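Local coordinates for protein pterin-4-alpha-carbinolamine dehydratase MoaB2 (PDB 3RFQ) that probably acts in molybdenum cofactor biosynthesis, as a MogA/MoaB-family protein that probably binds molybdopterin, at residues Val93-Gly98 against Val153-Gly158; Glu113-Glu118 against Arg142-Val147. All blocks are in the same frame, centred on the assembly; numbering follows the deposited sequence.

Interaction 1 of 2, residues Val93-Gly98 against Val153-Gly158; sequences VVSVGG and VVNLAG
V94 lays its CG1 methyl against the end of L156, 3.7 Å from CD1, the two side chains passing at a slant on the face of the sheet that helix 160-180 covers. That methyl stands anti to the backbone N (chi1 177°), which brings it alongside L156. L156 also rests on M167 of the helix and V154 on L170, so branched aliphatic residues suit this buried, apolar face. Beneath them two parallel strands run in register, V93 beside V153 through V96 beside L156. Within these residues the ladder runs from V154 N to V93 O at 2.8 Å, through S95 N to V154 O and L156 N to S95 O, to G97 N to L156 O at 2.9 Å. On the other face V93 and V153 pack against L82 of helix 75-87, and S95 and N155 meet T107 of helix 107-114. N155 ND2 donates to S95 OG at 2.9 Å, 20° out of its own amide plane, and also bonds to T111, while OD1 takes the backbone N-H of L144; the amide is thereby fixed at both ends. S95 OG in turn donates to a water, 2.8 Å away, which gives its own hydrogens to G97 O and L156 O and so ties the two strand ends together. G97, at phi 102°, adopts a backbone shape that calls for glycine, since a side chain would jam against the preceding carbonyl. Adjacent parallel strands between helical layers, opening into glycine-containing loops at their C-terminal ends, are characteristic of the three-layered alpha/beta fold of MogA/MoaB proteins.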
ATOM      1  N   VAL C  93     -11.422  -6.273  23.300  1.00 16.71           N
ATOM      2  CA  VAL C  93     -10.866  -7.614  23.422  1.00 16.66           C
ATOM      3  C   VAL C  93      -9.907  -7.890  22.247  1.00 16.02           C
ATOM      4  O   VAL C  93     -10.300  -7.783  21.093  1.00 15.61           O
ATOM      5  CB  VAL C  93     -11.964  -8.707  23.487  1.00 17.40           C
ATOM      6  CG1 VAL C  93     -11.322 -10.140  23.627  1.00 18.22           C
ATOM      7  CG2 VAL C  93     -12.912  -8.443  24.646  1.00 15.76           C
ATOM      8  N   VAL C  94      -8.665  -8.255  22.559  1.00 15.52           N
ATOM      9  CA  VAL C  94      -7.726  -8.710  21.546  1.00 14.10           C
ATOM     10  C   VAL C  94      -7.515 -10.194  21.840  1.00 15.18           C
ATOM     11  O   VAL C  94      -7.096 -10.536  22.943  1.00 16.70           O
ATOM     12  CB  VAL C  94      -6.386  -7.920  21.645  1.00 14.00           C
ATOM     13  CG1 VAL C  94      -5.370  -8.427  20.655  1.00 12.81           C
ATOM     14  CG2 VAL C  94      -6.613  -6.419  21.430  1.00 12.00           C
ATOM     15  N   SER C  95      -7.857 -11.080  20.894  1.00 14.76           N
ATOM     16  CA  SER C  95      -7.510 -12.509  21.003  1.00 14.62           C
ATOM     17  C   SER C  95      -6.236 -12.774  20.188  1.00 14.03           C
ATOM     18  O   SER C  95      -5.948 -12.053  19.245  1.00 11.77           O
ATOM     19  CB  SER C  95      -8.660 -13.403  20.504  1.00 15.55           C
ATOM     20  OG  SER C  95      -8.876 -13.263  19.099  1.00 15.96           O
ATOM     21  N   VAL C  96      -5.479 -13.803  20.558  1.00 13.83           N
ATOM     22  CA  VAL C  96      -4.252 -14.146  19.877  1.00 13.99           C
ATOM     23  C   VAL C  96      -4.277 -15.637  19.554  1.00 15.50           C
ATOM     24  O   VAL C  96      -4.422 -16.497  20.467  1.00 15.60           O
ATOM     25  CB  VAL C  96      -3.008 -13.759  20.741  1.00 14.81           C
ATOM     26  CG1 VAL C  96      -1.755 -14.504  20.305  1.00 17.98           C
ATOM     27  CG2 VAL C  96      -2.740 -12.308  20.593  1.00 14.25           C
ATOM     28  N   GLY C  97      -4.157 -15.957  18.266  1.00 14.67           N
ATOM     29  CA  GLY C  97      -4.136 -17.375  17.846  1.00 15.51           C
ATOM     30  C   GLY C  97      -5.442 -17.907  17.243  1.00 16.17           C
ATOM     31  O   GLY C  97      -6.528 -17.281  17.373  1.00 15.09           O
ATOM     32  N   GLY C  98      -5.322 -19.055  16.573  1.00 16.84           N
ATOM     33  CA  GLY C  98      -6.443 -19.762  16.002  1.00 18.17           C
ATOM     34  C   GLY C  98      -7.029 -19.121  14.754  1.00 18.92           C
ATOM     35  O   GLY C  98      -8.213 -19.335  14.453  1.00 19.62           O
ATOM     36  N   VAL C 153     -13.889  -6.200  19.403  1.00 14.52           N
ATOM     37  CA  VAL C 153     -13.150  -7.474  19.469  1.00 14.59           C
ATOM     38  C   VAL C 153     -12.315  -7.600  18.200  1.00 14.21           C
ATOM     39  O   VAL C 153     -12.834  -7.447  17.102  1.00 14.92           O
ATOM     40  CB  VAL C 153     -14.121  -8.679  19.481  1.00 15.90           C
ATOM     41  CG1 VAL C 153     -13.372 -10.043  19.493  1.00 14.63           C
ATOM     42  CG2 VAL C 153     -15.137  -8.560  20.643  1.00 16.44           C
ATOM     43  N   VAL C 154     -11.034  -7.881  18.361  1.00 13.65           N
ATOM     44  CA  VAL C 154     -10.100  -8.018  17.234  1.00 13.63           C
ATOM     45  C   VAL C 154      -9.343  -9.331  17.376  1.00 13.33           C
ATOM     46  O   VAL C 154      -8.813  -9.604  18.443  1.00 15.06           O
ATOM     47  CB  VAL C 154      -9.121  -6.796  17.191  1.00 13.50           C
ATOM     48  CG1 VAL C 154      -8.095  -6.938  16.029  1.00 11.66           C
ATOM     49  CG2 VAL C 154      -9.943  -5.476  17.046  1.00 11.02           C
ATOM     50  N   ASN C 155      -9.350 -10.181  16.351  1.00 13.62           N
ATOM     51  CA  ASN C 155      -8.598 -11.438  16.399  1.00 13.41           C
ATOM     52  C   ASN C 155      -7.265 -11.206  15.726  1.00 13.01           C
ATOM     53  O   ASN C 155      -7.219 -10.809  14.556  1.00 12.68           O
ATOM     54  CB  ASN C 155      -9.269 -12.576  15.613  1.00 14.38           C
ATOM     55  CG  ASN C 155     -10.738 -12.850  15.991  1.00 15.35           C
ATOM     56  OD1 ASN C 155     -11.525 -13.113  15.092  1.00 15.77           O
ATOM     57  ND2 ASN C 155     -11.095 -12.863  17.294  1.00 11.91           N
ATOM     58  N   LEU C 156      -6.168 -11.459  16.428  1.00 12.93           N
ATOM     59  CA  LEU C 156      -4.844 -11.474  15.770  1.00 12.67           C
ATOM     60  C   LEU C 156      -4.275 -12.894  15.610  1.00 14.22           C
ATOM     61  O   LEU C 156      -4.570 -13.791  16.420  1.00 14.71           O
ATOM     62  CB  LEU C 156      -3.855 -10.618  16.566  1.00 12.04           C
ATOM     63  CG  LEU C 156      -4.231  -9.166  16.869  1.00 10.06           C
ATOM     64  CD1 LEU C 156      -3.110  -8.509  17.714  1.00  9.92           C
ATOM     65  CD2 LEU C 156      -4.473  -8.398  15.581  1.00  9.29           C
ATOM     66  N   ALA C 157      -3.450 -13.089  14.582  1.00 14.24           N
ATOM     67  CA  ALA C 157      -2.694 -14.328  14.441  1.00 16.15           C
ATOM     68  C   ALA C 157      -1.725 -14.542  15.610  1.00 16.60           C
ATOM     69  O   ALA C 157      -1.413 -13.600  16.363  1.00 15.80           O
ATOM     70  CB  ALA C 157      -1.941 -14.377  13.091  1.00 15.74           C
ATOM     71  N   GLY C 158      -1.260 -15.779  15.767  1.00 17.94           N
ATOM     72  CA  GLY C 158      -0.466 -16.144  16.943  1.00 18.79           C
ATOM     73  C   GLY C 158       1.039 -15.862  16.992  1.00 19.49           C
ATOM     74  O   GLY C 158       1.617 -15.835  18.083  1.00 20.62           O
TER
HETATM   75  O   HOH W   1      -6.979 -14.526  17.530  1.00  5.34           O

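Interaction 2 of 2, residues Glu113-Glu118 against Arg142-Val147; sequences EILDRE and RGLAGV
A classic beta bulge marks the edge of the sheet where D116 and R117 both face V147. V147 O accepts from two successive amides, D116 N at 2.6 Å and R117 N at 3.2 Å, both donors lying in the carbonyl plane. The return bond, V147 N to R117 O at 2.8 Å, completes the antiparallel hydrogen-bonded pair. At the next, non-hydrogen-bonded pair the chains close to 4.1 Å between E118 CA and G146 CA. Glycine is needed there, because a side chain would clash with R117 O and L115 CD1; instead L115 lies over the bare backbone, its CD2 3.6 Å from G146 C, while CD1 meets CB of L144. The guanidinium of R117 lies flat over V147, whose CB sits 4.2 Å above the centre of its plane and whose CG1 makes the nearest approach, 3.9 Å from R117 NH2. With CG between the backbone N and the carbonyl carbon (chi1 62°), the long arm runs beside V147 and points the same way, and its NH2 hydrogen-bonds to V101 O of a second subunit. D116 OD2 bonds to the backbone N of G149, in the turn after strand 145-148. At the other end E118 OE1 accepts from a water, 3.0 Å away, that in turn accepts from A145 N. Such bulges are common on edge strands, here 117-118, one of the outermost in this chain's sheet.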
ATOM      1  N   GLU C 113     -19.997 -15.463  15.582  1.00 28.85           N
ATOM      2  CA  GLU C 113     -21.258 -15.722  16.272  1.00 31.60           C
ATOM      3  C   GLU C 113     -21.650 -14.650  17.269  1.00 30.96           C
ATOM      4  O   GLU C 113     -22.834 -14.349  17.434  1.00 32.06           O
ATOM      5  CB  GLU C 113     -21.191 -17.060  17.001  1.00 33.12           C
ATOM      6  CG  GLU C 113     -21.538 -18.224  16.132  1.00 37.83           C
ATOM      7  CD  GLU C 113     -22.892 -18.042  15.460  1.00 43.93           C
ATOM      8  OE1 GLU C 113     -23.919 -18.061  16.195  1.00 44.76           O
ATOM      9  OE2 GLU C 113     -22.904 -17.869  14.207  1.00 44.90           O
ATOM     10  N   ILE C 114     -20.656 -14.084  17.937  1.00 29.11           N
ATOM     11  CA  ILE C 114     -20.928 -13.075  18.935  1.00 28.97           C
ATOM     12  C   ILE C 114     -20.868 -11.633  18.408  1.00 28.00           C
ATOM     13  O   ILE C 114     -21.293 -10.737  19.123  1.00 29.05           O
ATOM     14  CB  ILE C 114     -20.069 -13.264  20.200  1.00 28.38           C
ATOM     15  CG1 ILE C 114     -18.578 -13.156  19.895  1.00 26.77           C
ATOM     16  CG2 ILE C 114     -20.337 -14.619  20.784  1.00 30.54           C
ATOM     17  CD1 ILE C 114     -18.010 -11.806  20.107  1.00 26.47           C
ATOM     18  N   LEU C 115     -20.373 -11.401  17.186  1.00 26.41           N
ATOM     19  CA  LEU C 115     -20.331 -10.025  16.646  1.00 25.24           C
ATOM     20  C   LEU C 115     -21.705  -9.475  16.238  1.00 27.11           C
ATOM     21  O   LEU C 115     -22.497 -10.185  15.630  1.00 27.93           O
ATOM     22  CB  LEU C 115     -19.357  -9.921  15.484  1.00 23.29           C
ATOM     23  CG  LEU C 115     -17.858 -10.078  15.784  1.00 21.55           C
ATOM     24  CD1 LEU C 115     -17.077  -9.945  14.475  1.00 19.48           C
ATOM     25  CD2 LEU C 115     -17.369  -9.076  16.837  1.00 16.58           C
ATOM     26  N   ASP C 116     -21.992  -8.219  16.584  1.00 27.49           N
ATOM     27  CA  ASP C 116     -23.219  -7.559  16.097  1.00 29.53           C
ATOM     28  C   ASP C 116     -22.980  -7.001  14.698  1.00 29.32           C
ATOM     29  O   ASP C 116     -23.860  -7.048  13.831  1.00 29.91           O
ATOM     30  CB  ASP C 116     -23.703  -6.437  17.043  1.00 30.31           C
ATOM     31  CG  ASP C 116     -24.189  -6.961  18.390  1.00 33.20           C
ATOM     32  OD1 ASP C 116     -24.725  -8.093  18.448  1.00 35.84           O
ATOM     33  OD2 ASP C 116     -24.042  -6.234  19.408  1.00 35.48           O
ATOM     34  N   ARG C 117     -21.791  -6.444  14.489  1.00 27.82           N
ATOM     35  CA  ARG C 117     -21.395  -6.027  13.163  1.00 28.00           C
ATOM     36  C   ARG C 117     -19.875  -6.062  12.994  1.00 25.99           C
ATOM     37  O   ARG C 117     -19.118  -6.003  13.966  1.00 25.30           O
ATOM     38  CB  ARG C 117     -22.000  -4.652  12.819  1.00 29.88           C
ATOM     39  CG  ARG C 117     -21.573  -3.513  13.707  1.00 29.74           C
ATOM     40  CD  ARG C 117     -22.711  -2.511  13.856  1.00 35.90           C
ATOM     41  NE  ARG C 117     -22.336  -1.502  14.849  1.00 40.20           N
ATOM     42  CZ  ARG C 117     -22.649  -1.541  16.152  1.00 41.23           C
ATOM     43  NH1 ARG C 117     -23.380  -2.542  16.649  1.00 41.89           N
ATOM     44  NH2 ARG C 117     -22.236  -0.567  16.961  1.00 38.54           N
ATOM     45  N   GLU C 118     -19.448  -6.197  11.753  1.00 25.20           N
ATOM     46  CA  GLU C 118     -18.044  -6.322  11.424  1.00 24.09           C
ATOM     47  C   GLU C 118     -17.468  -4.994  10.983  1.00 22.34           C
ATOM     48  O   GLU C 118     -18.161  -4.201  10.371  1.00 22.38           O
ATOM     49  CB  GLU C 118     -17.861  -7.375  10.337  1.00 24.12           C
ATOM     50  CG  GLU C 118     -17.787  -8.755  10.954  1.00 28.09           C
ATOM     51  CD  GLU C 118     -17.538  -9.858   9.956  1.00 32.63           C
ATOM     52  OE1 GLU C 118     -16.459  -9.860   9.303  1.00 30.80           O
ATOM     53  OE2 GLU C 118     -18.436 -10.733   9.864  1.00 36.11           O
ATOM     54  N   ARG C 142      -7.348 -15.172   8.995  1.00 14.92           N
ATOM     55  CA  ARG C 142      -8.813 -15.105   8.843  1.00 14.66           C
ATOM     56  C   ARG C 142      -9.476 -14.420  10.057  1.00 13.62           C
ATOM     57  O   ARG C 142     -10.718 -14.445  10.224  1.00 13.43           O
ATOM     58  CB  ARG C 142      -9.405 -16.505   8.650  1.00 16.35           C
ATOM     59  CG  ARG C 142      -8.771 -17.411   7.571  1.00 18.49           C
ATOM     60  CD  ARG C 142      -9.649 -18.643   7.314  1.00 21.76           C
ATOM     61  NE  ARG C 142      -9.732 -19.447   8.511  1.00 27.13           N
ATOM     62  CZ  ARG C 142     -10.823 -19.632   9.266  1.00 27.94           C
ATOM     63  NH1 ARG C 142     -11.993 -19.124   8.937  1.00 24.34           N
ATOM     64  NH2 ARG C 142     -10.728 -20.380  10.357  1.00 29.43           N
ATOM     65  N   GLY C 143      -8.664 -13.835  10.930  1.00 12.00           N
ATOM     66  CA  GLY C 143      -9.209 -13.159  12.114  1.00 12.41           C
ATOM     67  C   GLY C 143     -10.186 -12.056  11.732  1.00 12.66           C
ATOM     68  O   GLY C 143      -9.996 -11.354  10.733  1.00 12.46           O
ATOM     69  N   LEU C 144     -11.243 -11.941  12.522  1.00 13.30           N
ATOM     70  CA  LEU C 144     -12.248 -10.898  12.373  1.00 13.27           C
ATOM     71  C   LEU C 144     -12.029  -9.699  13.279  1.00 12.71           C
ATOM     72  O   LEU C 144     -11.273  -9.751  14.265  1.00 11.27           O
ATOM     73  CB  LEU C 144     -13.606 -11.477  12.729  1.00 14.16           C
ATOM     74  CG  LEU C 144     -13.973 -12.741  11.951  1.00 15.25           C
ATOM     75  CD1 LEU C 144     -15.360 -13.182  12.391  1.00 15.84           C
ATOM     76  CD2 LEU C 144     -13.877 -12.546  10.401  1.00 13.97           C
ATOM     77  N   ALA C 145     -12.747  -8.626  12.983  1.00 12.64           N
ATOM     78  CA  ALA C 145     -12.781  -7.477  13.880  1.00 13.36           C
ATOM     79  C   ALA C 145     -14.197  -6.929  13.806  1.00 14.96           C
ATOM     80  O   ALA C 145     -14.795  -6.882  12.735  1.00 15.67           O
ATOM     81  CB  ALA C 145     -11.807  -6.422  13.427  1.00 11.35           C
ATOM     82  N   GLY C 146     -14.724  -6.510  14.938  1.00 15.69           N
ATOM     83  CA  GLY C 146     -16.065  -5.963  14.970  1.00 17.40           C
ATOM     84  C   GLY C 146     -16.586  -5.625  16.356  1.00 17.97           C
ATOM     85  O   GLY C 146     -15.864  -5.710  17.359  1.00 17.11           O
ATOM     86  N   VAL C 147     -17.861  -5.260  16.403  1.00 20.09           N
ATOM     87  CA  VAL C 147     -18.486  -4.830  17.636  1.00 21.49           C
ATOM     88  C   VAL C 147     -19.521  -5.839  18.101  1.00 23.69           C
ATOM     89  O   VAL C 147     -20.348  -6.329  17.317  1.00 23.95           O
ATOM     90  CB  VAL C 147     -19.098  -3.423  17.497  1.00 23.07           C
ATOM     91  CG1 VAL C 147     -19.762  -3.010  18.783  1.00 23.44           C
ATOM     92  CG2 VAL C 147     -17.998  -2.406  17.179  1.00 21.55           C
TER
HETATM   93  O   HOH W   2     -13.808  -8.649  10.119  1.00 14.71           O

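The centre of interaction 1 is about 3 Å from the centre of the chain, that of interaction 2 about 11 Å; the first is almost wholly buried, whereas the second sits at the sheet margin and reaches a second subunit. Both belong to one sheet: strand 151-156 of the first is the antiparallel neighbour of strand 145-148 of the second, with V153 N probably hydrogen-bonded to G146 O. Along the chain, interaction 2 is nested within the loop that interaction 1 closes. Parallel pairing, aliphatic packing and a buried Ser-Asn-water network serve the core; a bulge, a close-packed glycine and an intersubunit arginine serve the edge.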